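Oligopeptide-binding protein AppA (Bacillus subtilis, PDB 1XOC) binds oligopeptides, such as the nonapeptide held here, as the solute-capturing component of an ABC permease that supports sporulation and competence. Local coordinates at residues Phe35-Asp43 and Val109-Arg119; Thr122-Glu130 and Phe139-Phe148. One frame throughout, in Å; residues are numbered along the deposited sequence.

Interaction 1: residues Phe35-Asp43 and Val109-Arg119. With ZN (zinc ion), chain L.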
loop_
_atom_site.group_PDB
_atom_site.type_symbol
_atom_site.label_atom_id
_atom_site.label_comp_id
_atom_site.label_asym_id
_atom_site.label_seq_id
_atom_site.Cartn_x
_atom_site.Cartn_y
_atom_site.Cartn_z
ATOM N N PHE A 35 -14.367 -2.363 -2.775
ATOM C CA PHE A 35 -13.746 -2.352 -4.095
ATOM C C PHE A 35 -14.097 -1.067 -4.805
ATOM O O PHE A 35 -15.048 -0.987 -5.546
ATOM C CB PHE A 35 -14.205 -3.555 -4.912
ATOM C CG PHE A 35 -14.257 -4.830 -4.125
ATOM C CD1 PHE A 35 -15.417 -5.547 -4.028
ATOM C CD2 PHE A 35 -13.147 -5.289 -3.474
ATOM C CE1 PHE A 35 -15.455 -6.702 -3.311
ATOM C CE2 PHE A 35 -13.196 -6.437 -2.754
ATOM C CZ PHE A 35 -14.361 -7.140 -2.676
ATOM N N ASN A 36 -13.293 -0.064 -4.532
ATOM C CA ASN A 36 -13.485 1.265 -5.081
ATOM C C ASN A 36 -12.246 2.110 -4.802
ATOM O O ASN A 36 -11.945 2.437 -3.683
ATOM C CB ASN A 36 -14.718 1.939 -4.474
ATOM C CG ASN A 36 -15.121 3.203 -5.203
ATOM O OD1 ASN A 36 -14.251 3.946 -5.703
ATOM N ND2 ASN A 36 -16.440 3.471 -5.286
ATOM N N SER A 37 -11.468 2.408 -5.841
ATOM C CA SER A 37 -10.194 3.058 -5.645
ATOM C C SER A 37 -10.286 4.459 -5.015
ATOM O O SER A 37 -9.295 4.964 -4.477
ATOM C CB SER A 37 -9.444 3.107 -6.958
ATOM O OG SER A 37 -10.063 4.012 -7.819
ATOM N N LEU A 38 -11.463 5.083 -5.070
ATOM C CA LEU A 38 -11.638 6.404 -4.465
ATOM C C LEU A 38 -11.694 6.340 -2.927
ATOM O O LEU A 38 -11.553 7.369 -2.262
ATOM C CB LEU A 38 -12.873 7.107 -5.023
ATOM C CG LEU A 38 -12.926 7.302 -6.545
ATOM C CD1 LEU A 38 -14.292 7.844 -6.971
ATOM C CD2 LEU A 38 -11.785 8.212 -6.927
ATOM N N TYR A 39 -11.906 5.155 -2.335
ATOM C CA TYR A 39 -12.057 5.009 -0.919
ATOM C C TYR A 39 -11.094 4.044 -0.247
ATOM O O TYR A 39 -10.779 4.221 0.924
ATOM C CB TYR A 39 -13.509 4.598 -0.611
ATOM C CG TYR A 39 -14.472 5.669 -1.086
ATOM C CD1 TYR A 39 -15.200 5.529 -2.258
ATOM C CD2 TYR A 39 -14.597 6.860 -0.393
ATOM C CE1 TYR A 39 -16.043 6.558 -2.695
ATOM C CE2 TYR A 39 -15.426 7.869 -0.814
ATOM C CZ TYR A 39 -16.148 7.726 -1.980
ATOM O OH TYR A 39 -16.981 8.780 -2.370
ATOM N N SER A 40 -10.682 2.998 -0.928
ATOM C CA SER A 40 -9.810 2.032 -0.322
ATOM C C SER A 40 -8.434 2.596 -0.010
ATOM O O SER A 40 -7.922 3.452 -0.746
ATOM C CB SER A 40 -9.691 0.779 -1.165
ATOM O OG SER A 40 -9.134 1.073 -2.424
ATOM N N THR A 41 -7.839 2.090 1.070
ATOM C CA THR A 41 -6.477 2.494 1.441
ATOM C C THR A 41 -5.516 1.308 1.568
ATOM O O THR A 41 -4.343 1.521 1.889
ATOM C CB THR A 41 -6.419 3.375 2.703
ATOM O OG1 THR A 41 -6.973 2.642 3.809
ATOM C CG2 THR A 41 -7.217 4.679 2.540
ATOM N N ASP A 42 -6.009 0.088 1.338
ATOM C CA ASP A 42 -5.266 -1.136 1.688
ATOM C C ASP A 42 -5.033 -2.045 0.496
ATOM O O ASP A 42 -5.840 -2.090 -0.440
ATOM C CB ASP A 42 -5.943 -1.887 2.844
ATOM C CG ASP A 42 -7.188 -2.619 2.427
ATOM O OD1 ASP A 42 -7.101 -3.860 2.284
ATOM O OD2 ASP A 42 -8.234 -1.976 2.206
ATOM N N ASP A 43 -3.953 -2.800 0.530
ATOM C CA ASP A 43 -3.573 -3.610 -0.607
ATOM C C ASP A 43 -4.520 -4.764 -0.928
ATOM O O ASP A 43 -4.657 -5.167 -2.060
ATOM C CB ASP A 43 -2.191 -4.170 -0.407
ATOM C CG ASP A 43 -1.409 -4.193 -1.699
ATOM O OD1 ASP A 43 -1.393 -3.157 -2.422
ATOM O OD2 ASP A 43 -0.824 -5.254 -2.001
ATOM N N VAL A 109 -15.631 12.807 -8.756
ATOM C CA VAL A 109 -16.119 12.485 -7.379
ATOM C C VAL A 109 -15.189 13.094 -6.312
ATOM O O VAL A 109 -15.655 13.788 -5.426
ATOM C CB VAL A 109 -16.295 10.979 -7.176
ATOM C CG1 VAL A 109 -16.465 10.638 -5.680
ATOM C CG2 VAL A 109 -17.542 10.504 -7.957
ATOM N N PRO A 110 -13.867 12.836 -6.384
ATOM C CA PRO A 110 -12.980 13.436 -5.347
ATOM C C PRO A 110 -12.811 14.963 -5.421
ATOM O O PRO A 110 -12.185 15.552 -4.544
ATOM C CB PRO A 110 -11.642 12.744 -5.564
ATOM C CG PRO A 110 -11.705 12.183 -6.928
ATOM C CD PRO A 110 -13.125 11.950 -7.303
ATOM N N LEU A 111 -13.362 15.600 -6.450
ATOM C CA LEU A 111 -13.357 17.068 -6.542
ATOM C C LEU A 111 -14.568 17.707 -5.869
ATOM O O LEU A 111 -14.617 18.936 -5.703
ATOM C CB LEU A 111 -13.285 17.498 -8.012
ATOM C CG LEU A 111 -11.926 17.507 -8.726
ATOM C CD1 LEU A 111 -10.976 16.461 -8.260
ATOM C CD2 LEU A 111 -12.122 17.504 -10.218
ATOM N N SER A 112 -15.535 16.878 -5.464
ATOM C CA SER A 112 -16.741 17.362 -4.790
ATOM C C SER A 112 -16.470 17.772 -3.356
ATOM O O SER A 112 -15.692 17.127 -2.660
ATOM C CB SER A 112 -17.783 16.242 -4.764
ATOM O OG SER A 112 -18.917 16.590 -3.970
ATOM N N LYS A 113 -17.141 18.824 -2.903
ATOM C CA LYS A 113 -17.079 19.199 -1.493
ATOM C C LYS A 113 -17.619 18.093 -0.577
ATOM O O LYS A 113 -17.361 18.109 0.642
ATOM C CB LYS A 113 -17.883 20.486 -1.251
ATOM C CG LYS A 113 -19.421 20.266 -1.339
ATOM C CD LYS A 113 -20.199 21.550 -1.570
ATOM C CE LYS A 113 -21.690 21.242 -1.870
ATOM N NZ LYS A 113 -22.347 20.377 -0.824
ATOM N N ASP A 114 -18.398 17.162 -1.133
ATOM C CA ASP A 114 -19.007 16.084 -0.350
ATOM C C ASP A 114 -18.195 14.801 -0.341
ATOM O O ASP A 114 -18.588 13.842 0.293
ATOM C CB ASP A 114 -20.447 15.798 -0.831
ATOM C CG ASP A 114 -21.400 16.958 -0.561
ATOM O OD1 ASP A 114 -21.183 17.661 0.442
ATOM O OD2 ASP A 114 -22.344 17.169 -1.356
ATOM N N TYR A 115 -17.043 14.789 -1.004
ATOM C CA TYR A 115 -16.166 13.624 -0.985
ATOM C C TYR A 115 -15.554 13.402 0.397
ATOM O O TYR A 115 -14.878 14.302 0.929
ATOM C CB TYR A 115 -15.054 13.806 -1.992
ATOM C CG TYR A 115 -13.984 12.720 -1.919
ATOM C CD1 TYR A 115 -14.246 11.400 -2.302
ATOM C CD2 TYR A 115 -12.683 13.039 -1.531
ATOM C CE1 TYR A 115 -13.279 10.427 -2.250
ATOM C CE2 TYR A 115 -11.691 12.065 -1.473
ATOM C CZ TYR A 115 -11.979 10.763 -1.830
ATOM O OH TYR A 115 -10.983 9.804 -1.770
ATOM N N LYS A 116 -15.792 12.219 0.966
ATOM C CA LYS A 116 -15.341 11.877 2.317
ATOM C C LYS A 116 -14.244 10.800 2.392
ATOM O O LYS A 116 -13.992 10.249 3.456
ATOM C CB LYS A 116 -16.557 11.478 3.180
ATOM C CG LYS A 116 -17.498 12.633 3.360
ATOM C CD LYS A 116 -18.781 12.308 4.135
ATOM C CE LYS A 116 -19.646 13.561 4.263
ATOM N NZ LYS A 116 -19.730 14.338 2.969
ATOM N N GLY A 117 -13.541 10.557 1.304
ATOM C CA GLY A 117 -12.508 9.531 1.249
ATOM C C GLY A 117 -11.157 10.034 1.710
ATOM O O GLY A 117 -10.990 11.221 1.993
ATOM N N GLU A 118 -10.204 9.101 1.803
ATOM C CA GLU A 118 -8.820 9.391 2.200
ATOM C C GLU A 118 -7.861 9.575 1.029
ATOM O O GLU A 118 -6.666 9.712 1.267
ATOM C CB GLU A 118 -8.273 8.277 3.112
ATOM C CG GLU A 118 -8.686 8.405 4.589
ATOM C CD GLU A 118 -10.140 8.004 4.873
ATOM O OE1 GLU A 118 -10.511 6.869 4.539
ATOM O OE2 GLU A 118 -10.882 8.828 5.455
ATOM N N ARG A 119 -8.371 9.573 -0.212
ATOM C CA ARG A 119 -7.524 9.631 -1.407
ATOM C C ARG A 119 -7.476 11.004 -2.051
ATOM O O ARG A 119 -7.090 11.130 -3.229
ATOM C CB ARG A 119 -7.970 8.568 -2.426
ATOM C CG ARG A 119 -7.775 7.137 -1.955
ATOM C CD ARG A 119 -6.350 6.853 -1.627
ATOM N NE ARG A 119 -6.074 5.435 -1.575
ATOM C CZ ARG A 119 -4.846 4.949 -1.439
ATOM N NH1 ARG A 119 -3.805 5.769 -1.417
ATOM N NH2 ARG A 119 -4.669 3.655 -1.374
HETATM ZN ZN ZN L . -12.385 6.267 5.461
HETATM O O HOH W 1 -17.715 10.398 -0.366
HETATM O O HOH W 2 -11.477 6.623 1.927
HETATM O O HOH W 3 -6.433 0.947 -1.764
HETATM O O HOH W 4 -13.773 7.324 4.246
HETATM O O HOH W 5 -12.806 7.612 6.693
HETATM O O HOH W 6 -13.042 4.622 4.520
HETATM O O HOH W 7 -11.240 4.380 6.442
#
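With CG turned opposite its own backbone N (chi1 173°), Tyr115 sends its ring to the loop 35-43, and Tyr39, its CG opposite the carbonyl carbon (chi1 -61°), brings its ring back alongside. The rings slide past each other in opposite directions with planes 40° apart, Tyr39 CE2 lying 3.6 Å from Tyr115 CE1. Tyr115 OH donates to Leu38 O at 2.5 Å, in the carbonyl plane, and accepts from Arg119 N at 3.1 Å, so two bonds fix the hydroxyl. Gly117 N lies over the centre of one face of this ring and Pro110 CA nearer the rim of the other, so the ring is sandwiched and its rotation restricted. A phenylalanine in place of Tyr115 would keep the ring but is likely to leave Leu38 O and Arg119 N without the hydroxyl they share. Here two loops of a family 5 solute-binding protein form part of the peptide site: Thr41 and Asp43 hydrogen-bond the bound peptide through their backbone, Arg119 through NH1. Arg119 NE is anchored on Ser40 O at 2.8 Å, with a weak second bond from NH2, while Thr41 CG2 covers one guanidinium face. Leu38 divides its branches, CD1 reaching Val109 CB at 3.7 Å and CD2 the ring of Pro110. One water links Tyr39 O to Glu118 N, and Glu118 OE1 binds a zinc ion at 2.2 Å, four waters completing the modelled shell.

Interaction 2: residues Thr122-Glu130 and Phe139-Phe148. With ZN (zinc ion), chain G; ZN (zinc ion), chain Q.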
loop_
_atom_site.group_PDB
_atom_site.type_symbol
_atom_site.label_atom_id
_atom_site.label_comp_id
_atom_site.label_asym_id
_atom_site.label_seq_id
_atom_site.Cartn_x
_atom_site.Cartn_y
_atom_site.Cartn_z
ATOM N N THR A 122 -4.358 12.349 -4.276
ATOM C CA THR A 122 -4.209 11.883 -5.630
ATOM C C THR A 122 -4.850 12.801 -6.676
ATOM O O THR A 122 -4.452 12.792 -7.864
ATOM C CB THR A 122 -4.786 10.467 -5.709
ATOM O OG1 THR A 122 -4.122 9.642 -4.724
ATOM C CG2 THR A 122 -4.598 9.866 -7.108
ATOM N N TYR A 123 -5.848 13.587 -6.261
ATOM C CA TYR A 123 -6.677 14.389 -7.170
ATOM C C TYR A 123 -6.590 15.878 -6.915
ATOM O O TYR A 123 -7.150 16.663 -7.683
ATOM C CB TYR A 123 -8.164 13.924 -7.156
ATOM C CG TYR A 123 -8.283 12.427 -7.348
ATOM C CD1 TYR A 123 -8.353 11.579 -6.247
ATOM C CD2 TYR A 123 -8.182 11.836 -8.636
ATOM C CE1 TYR A 123 -8.408 10.212 -6.387
ATOM C CE2 TYR A 123 -8.217 10.441 -8.780
ATOM C CZ TYR A 123 -8.340 9.640 -7.639
ATOM O OH TYR A 123 -8.344 8.258 -7.778
ATOM N N GLU A 124 -5.896 16.294 -5.860
ATOM C CA GLU A 124 -5.956 17.714 -5.504
ATOM C C GLU A 124 -5.304 18.678 -6.506
ATOM O O GLU A 124 -5.526 19.892 -6.443
ATOM C CB GLU A 124 -5.447 17.971 -4.105
ATOM C CG GLU A 124 -4.084 17.531 -3.825
ATOM C CD GLU A 124 -3.653 17.968 -2.426
ATOM O OE1 GLU A 124 -4.521 18.512 -1.704
ATOM O OE2 GLU A 124 -2.478 17.802 -2.050
ATOM N N MET A 125 -4.489 18.142 -7.396
ATOM C CA MET A 125 -3.934 18.958 -8.461
ATOM C C MET A 125 -4.954 19.244 -9.571
ATOM O O MET A 125 -4.692 20.111 -10.387
ATOM C CB MET A 125 -2.674 18.322 -9.059
ATOM C CG MET A 125 -2.906 17.159 -10.017
ATOM S SD MET A 125 -3.565 15.697 -9.179
ATOM C CE MET A 125 -2.143 15.117 -8.318
ATOM N N LEU A 126 -6.083 18.534 -9.606
ATOM C CA LEU A 126 -7.068 18.714 -10.674
ATOM C C LEU A 126 -7.954 19.912 -10.447
ATOM O O LEU A 126 -8.500 20.108 -9.356
ATOM C CB LEU A 126 -7.978 17.485 -10.820
ATOM C CG LEU A 126 -7.381 16.301 -11.513
ATOM C CD1 LEU A 126 -8.392 15.144 -11.515
ATOM C CD2 LEU A 126 -6.964 16.682 -12.956
ATOM N N LYS A 127 -8.115 20.704 -11.494
ATOM C CA LYS A 127 -9.076 21.784 -11.512
ATOM C C LYS A 127 -10.421 21.273 -12.022
ATOM O O LYS A 127 -11.476 21.581 -11.446
ATOM C CB LYS A 127 -8.589 22.878 -12.427
ATOM C CG LYS A 127 -9.473 24.098 -12.443
ATOM C CD LYS A 127 -9.011 25.029 -13.530
ATOM C CE LYS A 127 -7.706 25.690 -13.167
ATOM N NZ LYS A 127 -7.372 26.780 -14.144
ATOM N N SER A 128 -10.383 20.533 -13.133
ATOM C CA SER A 128 -11.605 20.024 -13.748
ATOM C C SER A 128 -11.335 18.854 -14.666
ATOM O O SER A 128 -10.206 18.626 -15.091
ATOM C CB SER A 128 -12.294 21.113 -14.570
ATOM O OG SER A 128 -11.449 21.569 -15.607
ATOM N N VAL A 129 -12.424 18.191 -14.984
ATOM C CA VAL A 129 -12.375 17.073 -15.897
ATOM C C VAL A 129 -13.586 17.206 -16.808
ATOM O O VAL A 129 -14.716 17.273 -16.310
ATOM C CB VAL A 129 -12.447 15.677 -15.168
ATOM C CG1 VAL A 129 -12.493 14.530 -16.149
ATOM C CG2 VAL A 129 -11.342 15.547 -14.163
ATOM N N GLU A 130 -13.353 17.282 -18.139
ATOM C CA GLU A 130 -14.371 17.683 -19.107
ATOM C C GLU A 130 -14.536 16.662 -20.199
ATOM O O GLU A 130 -13.564 16.140 -20.710
ATOM C CB GLU A 130 -13.963 18.998 -19.797
ATOM C CG GLU A 130 -13.799 20.130 -18.852
ATOM C CD GLU A 130 -13.435 21.406 -19.523
ATOM O OE1 GLU A 130 -12.985 21.352 -20.686
ATOM O OE2 GLU A 130 -13.598 22.469 -18.882
ATOM N N PHE A 139 -8.374 16.572 -18.994
ATOM C CA PHE A 139 -8.030 16.871 -17.622
ATOM C C PHE A 139 -7.279 18.168 -17.547
ATOM O O PHE A 139 -6.292 18.361 -18.292
ATOM C CB PHE A 139 -7.151 15.772 -17.052
ATOM C CG PHE A 139 -7.830 14.426 -16.939
ATOM C CD1 PHE A 139 -7.696 13.476 -17.917
ATOM C CD2 PHE A 139 -8.557 14.100 -15.827
ATOM C CE1 PHE A 139 -8.307 12.205 -17.765
ATOM C CE2 PHE A 139 -9.140 12.839 -15.688
ATOM C CZ PHE A 139 -9.016 11.903 -16.633
ATOM N N LYS A 140 -7.719 19.080 -16.673
ATOM C CA LYS A 140 -7.060 20.360 -16.482
ATOM C C LYS A 140 -6.568 20.468 -15.048
ATOM O O LYS A 140 -7.316 20.168 -14.118
ATOM C CB LYS A 140 -8.024 21.502 -16.767
ATOM C CG LYS A 140 -8.530 21.472 -18.221
ATOM C CD LYS A 140 -9.668 22.434 -18.509
ATOM C CE LYS A 140 -9.182 23.800 -18.868
ATOM N NZ LYS A 140 -10.349 24.624 -19.248
ATOM N N LEU A 141 -5.318 20.904 -14.896
ATOM C CA LEU A 141 -4.681 20.962 -13.594
ATOM C C LEU A 141 -4.521 22.401 -13.101
ATOM O O LEU A 141 -4.351 23.332 -13.884
ATOM C CB LEU A 141 -3.326 20.267 -13.592
ATOM C CG LEU A 141 -3.265 18.732 -13.640
ATOM C CD1 LEU A 141 -3.817 18.189 -14.955
ATOM C CD2 LEU A 141 -1.801 18.254 -13.431
ATOM N N LYS A 142 -4.561 22.545 -11.774
ATOM C CA LYS A 142 -4.381 23.837 -11.110
ATOM C C LYS A 142 -2.909 24.229 -11.058
ATOM O O LYS A 142 -2.584 25.403 -10.969
ATOM C CB LYS A 142 -4.881 23.777 -9.661
ATOM C CG LYS A 142 -6.296 23.336 -9.408
ATOM C CD LYS A 142 -6.519 23.231 -7.887
ATOM C CE LYS A 142 -7.800 22.530 -7.501
ATOM N NZ LYS A 142 -8.251 22.967 -6.130
ATOM N N TYR A 143 -2.036 23.222 -11.019
ATOM C CA TYR A 143 -0.580 23.405 -10.998
ATOM C C TYR A 143 0.052 22.085 -11.463
ATOM O O TYR A 143 -0.608 21.060 -11.461
ATOM C CB TYR A 143 -0.081 23.760 -9.569
ATOM C CG TYR A 143 -0.610 22.823 -8.502
ATOM C CD1 TYR A 143 0.001 21.599 -8.258
ATOM C CD2 TYR A 143 -1.751 23.151 -7.768
ATOM C CE1 TYR A 143 -0.496 20.737 -7.295
ATOM C CE2 TYR A 143 -2.263 22.283 -6.804
ATOM C CZ TYR A 143 -1.622 21.099 -6.573
ATOM O OH TYR A 143 -2.120 20.218 -5.637
ATOM N N LYS A 144 1.328 22.125 -11.842
ATOM C CA LYS A 144 2.019 20.940 -12.336
ATOM C C LYS A 144 2.314 19.992 -11.181
ATOM O O LYS A 144 2.772 20.411 -10.119
ATOM C CB LYS A 144 3.307 21.318 -13.053
ATOM C CG LYS A 144 3.057 22.100 -14.335
ATOM C CD LYS A 144 4.337 22.380 -15.088
ATOM C CE LYS A 144 4.091 23.352 -16.205
ATOM N NZ LYS A 144 5.296 23.458 -17.083
ATOM N N ASP A 145 2.041 18.719 -11.410
ATOM C CA ASP A 145 2.313 17.686 -10.426
ATOM C C ASP A 145 2.364 16.347 -11.125
ATOM O O ASP A 145 1.351 15.838 -11.642
ATOM C CB ASP A 145 1.227 17.728 -9.342
ATOM C CG ASP A 145 1.483 16.762 -8.171
ATOM O OD1 ASP A 145 0.823 16.971 -7.137
ATOM O OD2 ASP A 145 2.329 15.851 -8.281
ATOM N N GLY A 146 3.561 15.769 -11.149
ATOM C CA GLY A 146 3.775 14.467 -11.777
ATOM C C GLY A 146 2.984 13.318 -11.186
ATOM O O GLY A 146 2.857 12.251 -11.806
ATOM N N ASN A 147 2.417 13.500 -10.002
ATOM C CA ASN A 147 1.539 12.474 -9.458
ATOM C C ASN A 147 0.304 12.217 -10.301
ATOM O O ASN A 147 -0.298 11.137 -10.219
ATOM C CB ASN A 147 1.102 12.783 -8.031
ATOM C CG ASN A 147 2.129 12.409 -7.054
ATOM O OD1 ASN A 147 2.214 11.232 -6.657
ATOM N ND2 ASN A 147 2.960 13.369 -6.674
ATOM N N PHE A 148 -0.116 13.203 -11.089
ATOM C CA PHE A 148 -1.304 12.988 -11.876
ATOM C C PHE A 148 -1.054 11.941 -12.959
ATOM O O PHE A 148 -1.727 10.893 -12.990
ATOM C CB PHE A 148 -1.917 14.269 -12.473
ATOM C CG PHE A 148 -3.128 13.977 -13.273
ATOM C CD1 PHE A 148 -4.311 13.615 -12.666
ATOM C CD2 PHE A 148 -3.072 13.908 -14.632
ATOM C CE1 PHE A 148 -5.401 13.283 -13.424
ATOM C CE2 PHE A 148 -4.169 13.557 -15.361
ATOM C CZ PHE A 148 -5.325 13.238 -14.751
HETATM ZN ZN ZN G . -13.168 23.660 -20.717
HETATM ZN ZN ZN Q . -12.334 25.749 -18.934
HETATM O O HOH W 8 -15.006 23.795 -22.054
HETATM O O HOH W 9 -11.670 23.252 -22.414
#
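Met125 threads its side chain between Tyr143, Leu141 and Phe148, and its atoms meet these neighbours in turn. Met125 CB lies 3.7 Å from Tyr143 CE1. From there CG, placed between the backbone N and the carbonyl carbon (chi1 77°), runs beside Leu141, 3.8 Å from Leu141 CD2, and also touches Phe148 CB. A bend at chi2 carries SD alongside the Phe148 ring, 5.3 Å from its centroid, an oblique Met-aromatic contact. A second, at chi3, turns Met125 CE to end 3.7 Å from Asp145 OD1, an oxygen whose charge is paired with Lys458; Asp145 OD2 caps the start of helix 147-155 by accepting from Asn147 N. Leu126 CD2 meets the same phenylalanine off-centre, in a CH-pi contact 4.2 Å from the Phe148 ring centroid.

Beyond this packing, strands 126-130 and 139-141 run antiparallel at 163° as part of a beta hairpin at the edge of the five-stranded sheet. A classic beta bulge interrupts the register: Lys140 O accepts from Lys127 N at 2.8 Å and from Ser128 N at 3.2 Å. Past it, Val129 lies beside Phe139, pointing the same way, while Ser128 OG touches the aliphatic part of Lys140 on the other face of the sheet. Glu130 chelates one zinc ion with both carboxylate oxygens, and Lys140 NZ lies 2.3 Å from a second. The ions stand so close that both sites may not be filled at once; if the second is truly bound, the amine must give its lone pair and Lys140 would probably be neutral.

From the N terminus, the chain leaves strand 23-28, passes through 35-43 and returns at 109-119, so interaction 1 closes a long loop holding helix 43-52, strands 57-59, 65-76 and 81-86, and helix 100-108. Interaction 2 opens only afterwards and closes a short hairpin, only eight residues separating its segments, most continuing the two strands; the two are in series, neither nesting nor crossing. Their centres are about 16 Å apart, yet they touch: Pro110 CG is 3.5 Å from Tyr123 CG, Leu38 CD2 is 3.5 Å from Tyr123 OH, and Leu111 CD1 packs on Leu126 CB. Together they connect the loops bordering the peptide with the edge of the five-stranded sheet and helix 147-155.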